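Local coordinates for sterol regulatory element-binding protein cleavage-activating protein (Schizosaccharomyces pombe, PDB 4YHC), which escorts Sre1, being required for its processing at low sterol and low oxygen levels, and is represented by its WD40 domain, at residues A[107-112]-A[161-166]; A[141-146]-A[173-178]; A[365-370]-A[449-454]. The protein carries 9 engineered substitutions. One frame throughout, in Å; residues are numbered along the deposited sequence.

Overall arrangement
Three sheet-to-sheet joints of the WD40 propeller are compared. Contacts 1 and 2 share the sheet of strands 121-127, 136-144, 148-156 and 161-170: contact 1 uses one of its two edge strands, 161-170, against strand 106-112 of the preceding sheet, while contact 2 uses strand 136-144 against strand 175-182 of the following one. Their segments therefore alternate along the chain, with centres about 22 Å apart. Contact 3 comes later in the chain, joining the sheets of strands 363-374 and 448-453; its centre lies about 37 Å from that of contact 1 and about 30 Å from that of contact 2. All three fall within the region that, by similarity, interacts with Sre1.

Contact 1: A[107-112]-A[161-166]; sequences LMLQHS and ADIALV
L109 reaches from strand 107-112 into the backbone of A161, D162 and I163, and its path shows how one branched side chain can serve several partners. Its CB lies 4.2 Å from CB of A161. CG then stands anti to the backbone N (chi1 174°), directed across the gap, and divides the contact between its two methyls. CD1 does most of the work: it is 3.7 Å from O of A161, passes equally near C of D162, and lies 3.9 Å from CB of I163. CD2 meets CG2 of I163 more loosely, at 4.2 Å. The L109 and I163 side chains cross at about a right angle, and the methyl branch of I163 is shared with the next residue facing the gap, H111. In I163 CG1 is anti to the backbone N, leaving CG2 in the crowded position between N and carbonyl carbon; from there CG2 sits over one face of the H111 imidazole, 3.5 Å from the ring centroid and 25° off the normal. This CH-pi contact is displaced toward the ring rim, on the side of ND1. At the other end, CB of M108 packs loosely on CB of A161 at 4.4 Å. M108 and L109 both face I99 in a classic beta bulge, and both send their CB toward the second strand. The two strands run at 26° to each other with no hydrogen bond between them, joined by side chains near the protein surface. Such packing between the outermost strands of consecutive four-stranded sheets is typical of neighbouring blades at the rim of a WD40 beta-propeller.

Contact 2: A[141-146]-A[173-178]; sequences VVVESS and SPIIKS
V143 and S145 of segment 141-146 meet I175 and S178 of segment 173-178 in two ways, one apolar and one through the backbone. CG1 of V143, anti to its backbone N (chi1 -178°), touches two partners: CD1 of I175 at 3.8 Å and OG of S178 at 3.5 Å. CG2 of V143 also comes near the serine. I175 extends its own CD1 back over the strand end, to 3.9 Å from O of E144. One residue further, the main chain takes over, and N of I175 donates to O of S145 in a bond of 2.8 Å with an N-H...O angle of 160°. The donor is tilted 28° from the carbonyl plane, and CA of P174 lies against the same oxygen at 3.3 Å. An alanine in place of V143 keeps CB near the S178 hydroxyl but lacks both methyls, which would probably open a gap beside CD1 of I175 and give the isoleucine tip more freedom to turn.

A second shell sets these groups in place. OG of S178 is hydrogen-bonded to ND2 of N122, which fixes the hydroxyl beside the valine, and OG of S145 is bonded to N of K120. E144, whose CB points away from the contact, bonds through OE1 to OG of S119. The joint thus links successive blades of the WD40 propeller, the predicted repeats WD 3 and WD 4, where strand 136-144 runs out into its turn beside the first residues of segment 173-178: F124 of strand 121-127 flanks V143 and S178, while S191 of strand 187-193, the neighbour of 175-182 in its own sheet, touches I175 and S178.

Contact 3: A[365-370]-A[449-454]; sequences FGMRRK and VAIVLG
F365 and V449 face each other from two strands, segments 365-370 and 449-453, that run nearly parallel, 19° apart in direction and 8.5 Å apart at the closest approach of their axes, with no hydrogen bond between them. The intervening space is filled by alternate side chains, F365 and M367 from one strand and V449, I451 and L453 from the other. V449 lies against the stem of the phenylalanine as much as against its ring: CG1 is 3.7 Å from CB of F365, whereas CG2 approaches CD2 of F365 at 3.8 Å, and the two side chains meet at an oblique angle. M414 and V460, one from each sheet, also touch the F365 side chain.

This is face-to-face packing of neighbouring propeller blades. Strand 363-374 pairs with strands 354-357 and 406-416, while strand 448-453 lies between 441-445 and 456-462; that second sheet is completed by strand 20-24 from near the N-terminus, so chain ends meet in one blade, the closure familiar from WD40 propellers.

M367 fills the middle of the joint and has two partners. Its CG, anti to the carbonyl carbon (chi1 -71°), meets CD1 of I451 at 3.7 Å; the isoleucine chain is extended, which carries this methyl across to the methionine. The same methyl lies beside the backbone of G366. Further out, a bend at chi3 (69°) turns CE of M367 toward L453, 4.0 Å from its CD2, while SD lies 4.0 Å from CD1 of L453, with the two side chains crossing at about a right angle. W410 touches M367 from strand 406-416, and W3 and P438 touch L453.

Contact 1: A[107-112]-A[161-166]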
# COMPACT_ATOMS: atom_id res chain seq x y z
N LEU A 107 -14.72 19.63 -9.23
CA LEU A 107 -13.38 20.15 -9.25
C LEU A 107 -13.35 21.24 -8.24
O LEU A 107 -14.10 22.19 -8.34
CB LEU A 107 -13.07 20.75 -10.61
CG LEU A 107 -11.65 20.71 -11.21
CD1 LEU A 107 -11.38 21.99 -11.93
CD2 LEU A 107 -10.50 20.37 -10.29
N MET A 108 -12.51 21.10 -7.24
CA MET A 108 -12.47 22.04 -6.15
C MET A 108 -11.41 23.07 -6.47
O MET A 108 -11.49 24.22 -6.06
CB MET A 108 -12.05 21.38 -4.83
CG MET A 108 -12.78 20.12 -4.43
SD MET A 108 -14.49 20.54 -4.07
CE MET A 108 -14.30 21.26 -2.45
N LEU A 109 -10.36 22.65 -7.15
CA LEU A 109 -9.21 23.54 -7.29
C LEU A 109 -8.34 23.06 -8.42
O LEU A 109 -8.24 21.84 -8.71
CB LEU A 109 -8.45 23.63 -5.96
CG LEU A 109 -7.14 24.38 -5.89
CD1 LEU A 109 -6.92 24.89 -4.49
CD2 LEU A 109 -5.96 23.51 -6.27
N GLN A 110 -7.75 24.03 -9.09
CA GLN A 110 -6.75 23.81 -10.11
C GLN A 110 -5.62 24.78 -9.87
O GLN A 110 -5.88 25.94 -9.63
CB GLN A 110 -7.38 24.01 -11.46
CG GLN A 110 -6.43 23.88 -12.62
CD GLN A 110 -7.15 24.09 -13.94
OE1 GLN A 110 -8.33 23.85 -14.01
NE2 GLN A 110 -6.44 24.48 -14.98
N HIS A 111 -4.37 24.33 -9.99
CA HIS A 111 -3.21 25.12 -9.58
C HIS A 111 -2.00 24.73 -10.39
O HIS A 111 -1.70 23.53 -10.49
CB HIS A 111 -2.87 24.90 -8.11
CG HIS A 111 -1.84 25.84 -7.58
ND1 HIS A 111 -2.17 27.10 -7.12
CD2 HIS A 111 -0.50 25.72 -7.44
CE1 HIS A 111 -1.07 27.71 -6.70
NE2 HIS A 111 -0.04 26.90 -6.90
N SER A 112 -1.28 25.72 -10.96
CA SER A 112 -0.17 25.37 -11.82
C SER A 112 1.14 25.27 -11.03
O SER A 112 1.29 25.92 -10.02
CB SER A 112 -0.12 26.31 -13.00
OG SER A 112 -1.30 26.08 -13.74
N ALA A 161 -11.57 25.56 -2.33
CA ALA A 161 -10.30 25.33 -1.68
C ALA A 161 -9.27 26.39 -2.06
O ALA A 161 -9.45 27.11 -3.03
CB ALA A 161 -9.80 23.94 -2.04
N ASP A 162 -8.20 26.46 -1.28
CA ASP A 162 -7.04 27.32 -1.51
C ASP A 162 -5.82 26.47 -1.30
O ASP A 162 -5.85 25.48 -0.51
CB ASP A 162 -6.99 28.47 -0.51
CG ASP A 162 -8.02 29.53 -0.80
OD1 ASP A 162 -7.97 30.11 -1.90
OD2 ASP A 162 -8.89 29.80 0.07
N ILE A 163 -4.74 26.84 -1.99
CA ILE A 163 -3.49 26.18 -1.85
C ILE A 163 -2.31 27.17 -1.80
O ILE A 163 -2.39 28.22 -2.33
CB ILE A 163 -3.35 25.12 -2.97
CG1 ILE A 163 -2.33 24.09 -2.57
CG2 ILE A 163 -2.98 25.73 -4.33
CD1 ILE A 163 -2.28 22.95 -3.58
N ALA A 164 -1.23 26.84 -1.11
CA ALA A 164 0.00 27.66 -1.10
C ALA A 164 1.20 26.76 -0.90
O ALA A 164 1.16 25.91 -0.03
CB ALA A 164 -0.05 28.66 0.06
N LEU A 165 2.24 26.96 -1.72
CA LEU A 165 3.57 26.35 -1.53
C LEU A 165 4.16 26.90 -0.28
O LEU A 165 4.37 28.08 -0.20
CB LEU A 165 4.45 26.71 -2.72
CG LEU A 165 5.76 25.95 -2.98
CD1 LEU A 165 7.01 26.75 -2.64
CD2 LEU A 165 5.82 24.58 -2.31
N VAL A 166 4.34 26.09 0.75
CA VAL A 166 4.81 26.62 2.02
C VAL A 166 6.27 26.24 2.27
O VAL A 166 6.98 27.00 2.88
CB VAL A 166 3.92 26.25 3.24
CG1 VAL A 166 2.67 27.10 3.31
CG2 VAL A 166 3.56 24.79 3.27

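Contact 2: A[141-146]-A[173-178]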
# COMPACT_ATOMS: atom_id res chain seq x y z
N VAL A 141 2.23 16.81 -0.28
CA VAL A 141 3.67 16.73 -0.49
C VAL A 141 3.96 16.15 -1.86
O VAL A 141 3.44 15.10 -2.27
CB VAL A 141 4.32 15.86 0.60
CG1 VAL A 141 5.83 15.76 0.41
CG2 VAL A 141 3.99 16.43 1.99
N VAL A 142 4.85 16.82 -2.57
CA VAL A 142 5.24 16.42 -3.88
C VAL A 142 6.71 16.15 -3.88
O VAL A 142 7.52 17.05 -3.60
CB VAL A 142 4.93 17.55 -4.90
CG1 VAL A 142 5.32 17.12 -6.30
CG2 VAL A 142 3.45 17.83 -4.87
N VAL A 143 7.07 14.91 -4.17
CA VAL A 143 8.44 14.48 -4.14
C VAL A 143 8.91 14.18 -5.55
O VAL A 143 8.27 13.40 -6.28
CB VAL A 143 8.66 13.23 -3.24
CG1 VAL A 143 10.13 12.84 -3.20
CG2 VAL A 143 8.16 13.49 -1.82
N GLU A 144 10.06 14.75 -5.91
CA GLU A 144 10.64 14.55 -7.23
C GLU A 144 11.85 13.66 -7.16
O GLU A 144 12.65 13.73 -6.24
CB GLU A 144 11.04 15.87 -7.85
CG GLU A 144 9.86 16.72 -8.28
CD GLU A 144 10.33 18.04 -8.86
OE1 GLU A 144 11.03 17.99 -9.92
OE2 GLU A 144 10.03 19.10 -8.23
N SER A 145 11.99 12.80 -8.14
CA SER A 145 13.17 11.92 -8.14
C SER A 145 14.49 12.69 -8.15
O SER A 145 15.52 12.18 -7.72
CB SER A 145 13.10 11.00 -9.32
OG SER A 145 12.55 11.76 -10.38
N SER A 146 14.40 13.95 -8.60
CA SER A 146 15.51 14.90 -8.61
C SER A 146 16.05 15.19 -7.20
O SER A 146 17.19 15.59 -7.07
CB SER A 146 15.05 16.21 -9.29
OG SER A 146 14.23 17.02 -8.42
N SER A 173 21.09 14.13 -3.16
CA SER A 173 21.15 13.05 -4.12
C SER A 173 19.77 12.72 -4.76
O SER A 173 18.73 13.13 -4.26
CB SER A 173 21.75 11.84 -3.40
OG SER A 173 21.78 10.68 -4.22
N PRO A 174 19.75 11.99 -5.88
CA PRO A 174 18.44 11.59 -6.39
C PRO A 174 17.72 10.57 -5.49
O PRO A 174 18.34 9.74 -4.85
CB PRO A 174 18.76 10.96 -7.77
CG PRO A 174 20.20 11.29 -8.06
CD PRO A 174 20.84 11.41 -6.69
N ILE A 175 16.40 10.68 -5.47
CA ILE A 175 15.55 9.91 -4.59
C ILE A 175 15.12 8.63 -5.26
O ILE A 175 14.45 8.66 -6.24
CB ILE A 175 14.36 10.77 -4.14
CG1 ILE A 175 14.91 11.81 -3.19
CG2 ILE A 175 13.26 9.95 -3.43
CD1 ILE A 175 13.92 12.85 -2.71
N ILE A 176 15.50 7.51 -4.70
CA ILE A 176 15.03 6.19 -5.17
C ILE A 176 13.56 5.92 -4.73
O ILE A 176 12.79 5.32 -5.46
CB ILE A 176 15.93 5.07 -4.57
CG1 ILE A 176 17.40 5.26 -4.97
CG2 ILE A 176 15.49 3.69 -5.02
CD1 ILE A 176 18.33 4.29 -4.24
N LYS A 177 13.17 6.37 -3.54
CA LYS A 177 11.91 5.95 -2.94
C LYS A 177 11.57 6.92 -1.82
O LYS A 177 12.43 7.23 -1.00
CB LYS A 177 12.10 4.54 -2.37
CG LYS A 177 11.01 4.02 -1.47
CD LYS A 177 9.75 3.75 -2.25
CE LYS A 177 8.72 3.03 -1.41
NZ LYS A 177 8.73 1.61 -1.75
N SER A 178 10.34 7.41 -1.80
CA SER A 178 9.90 8.26 -0.71
C SER A 178 8.62 7.69 -0.17
O SER A 178 7.86 7.14 -0.90
CB SER A 178 9.74 9.70 -1.17
OG SER A 178 8.77 9.74 -2.22

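Contact 3: A[365-370]-A[449-454]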
# COMPACT_ATOMS: atom_id res chain seq x y z
N PHE A 365 -2.90 -13.79 -1.95
CA PHE A 365 -3.79 -14.17 -3.04
C PHE A 365 -3.04 -14.08 -4.32
O PHE A 365 -2.16 -13.23 -4.49
CB PHE A 365 -5.01 -13.27 -3.11
CG PHE A 365 -5.85 -13.26 -1.82
CD1 PHE A 365 -6.83 -14.24 -1.60
CD2 PHE A 365 -5.68 -12.29 -0.87
CE1 PHE A 365 -7.63 -14.25 -0.45
CE2 PHE A 365 -6.49 -12.30 0.31
CZ PHE A 365 -7.44 -13.28 0.52
N GLY A 366 -3.46 -14.89 -5.27
CA GLY A 366 -2.84 -14.85 -6.55
C GLY A 366 -3.68 -15.33 -7.68
O GLY A 366 -4.67 -16.01 -7.44
N MET A 367 -3.26 -15.02 -8.93
CA MET A 367 -3.92 -15.48 -10.12
C MET A 367 -2.88 -15.84 -11.20
O MET A 367 -1.93 -15.08 -11.41
CB MET A 367 -4.83 -14.39 -10.69
CG MET A 367 -6.07 -14.11 -9.88
SD MET A 367 -7.31 -13.12 -10.77
CE MET A 367 -7.88 -14.27 -12.02
N ARG A 368 -3.09 -16.93 -11.92
CA ARG A 368 -2.27 -17.28 -13.14
C ARG A 368 -3.15 -17.82 -14.25
O ARG A 368 -4.12 -18.55 -13.96
CB ARG A 368 -1.21 -18.34 -12.88
CG ARG A 368 -1.61 -19.45 -11.96
CD ARG A 368 -0.42 -20.36 -11.71
NE ARG A 368 -0.15 -21.19 -12.84
CZ ARG A 368 -0.53 -22.46 -12.93
NH1 ARG A 368 -1.17 -23.09 -11.94
NH2 ARG A 368 -0.24 -23.11 -14.04
N ARG A 369 -2.83 -17.44 -15.48
CA ARG A 369 -3.53 -18.00 -16.62
C ARG A 369 -2.85 -19.35 -16.92
O ARG A 369 -1.73 -19.33 -17.29
CB ARG A 369 -3.52 -17.05 -17.83
CG ARG A 369 -4.46 -17.55 -18.96
CD ARG A 369 -4.21 -16.99 -20.33
NE ARG A 369 -3.79 -15.64 -20.24
CZ ARG A 369 -2.54 -15.24 -20.35
NH1 ARG A 369 -1.57 -16.12 -20.60
NH2 ARG A 369 -2.26 -13.96 -20.20
N LYS A 370 -3.52 -20.48 -16.68
CA LYS A 370 -3.03 -21.82 -17.05
C LYS A 370 -3.03 -22.09 -18.55
O LYS A 370 -2.11 -22.69 -19.04
CB LYS A 370 -3.88 -22.91 -16.43
CG LYS A 370 -3.67 -23.05 -14.94
CD LYS A 370 -4.29 -24.35 -14.43
CE LYS A 370 -5.72 -24.17 -14.01
NZ LYS A 370 -6.17 -25.45 -13.47
N VAL A 449 -8.02 -8.25 -1.88
CA VAL A 449 -7.06 -7.72 -2.79
C VAL A 449 -7.73 -7.39 -4.11
O VAL A 449 -8.77 -7.96 -4.47
CB VAL A 449 -6.02 -8.85 -2.83
CG1 VAL A 449 -5.99 -9.78 -4.02
CG2 VAL A 449 -4.92 -8.68 -1.84
N ALA A 450 -7.15 -6.44 -4.81
CA ALA A 450 -7.48 -6.14 -6.20
C ALA A 450 -6.32 -6.56 -7.11
O ALA A 450 -5.14 -6.20 -6.85
CB ALA A 450 -7.76 -4.64 -6.39
N ILE A 451 -6.66 -7.29 -8.17
CA ILE A 451 -5.70 -7.78 -9.16
C ILE A 451 -6.18 -7.27 -10.53
O ILE A 451 -7.25 -7.59 -10.97
CB ILE A 451 -5.61 -9.31 -9.19
CG1 ILE A 451 -5.07 -9.80 -7.85
CG2 ILE A 451 -4.63 -9.76 -10.28
CD1 ILE A 451 -5.00 -11.31 -7.71
N VAL A 452 -5.32 -6.52 -11.22
CA VAL A 452 -5.64 -6.03 -12.57
C VAL A 452 -5.54 -7.18 -13.58
O VAL A 452 -4.58 -7.97 -13.58
CB VAL A 452 -4.72 -4.87 -12.98
CG1 VAL A 452 -4.84 -4.51 -14.47
CG2 VAL A 452 -5.06 -3.62 -12.16
N LEU A 453 -6.52 -7.25 -14.45
CA LEU A 453 -6.56 -8.23 -15.55
C LEU A 453 -6.74 -7.45 -16.82
O LEU A 453 -7.88 -7.21 -17.25
CB LEU A 453 -7.75 -9.15 -15.34
CG LEU A 453 -7.54 -10.43 -14.54
CD1 LEU A 453 -6.29 -10.56 -13.71
CD2 LEU A 453 -8.80 -10.82 -13.74
N GLY A 454 -5.65 -6.92 -17.39
CA GLY A 454 -5.81 -6.01 -18.54
C GLY A 454 -6.54 -4.72 -18.28
O GLY A 454 -6.03 -3.83 -17.59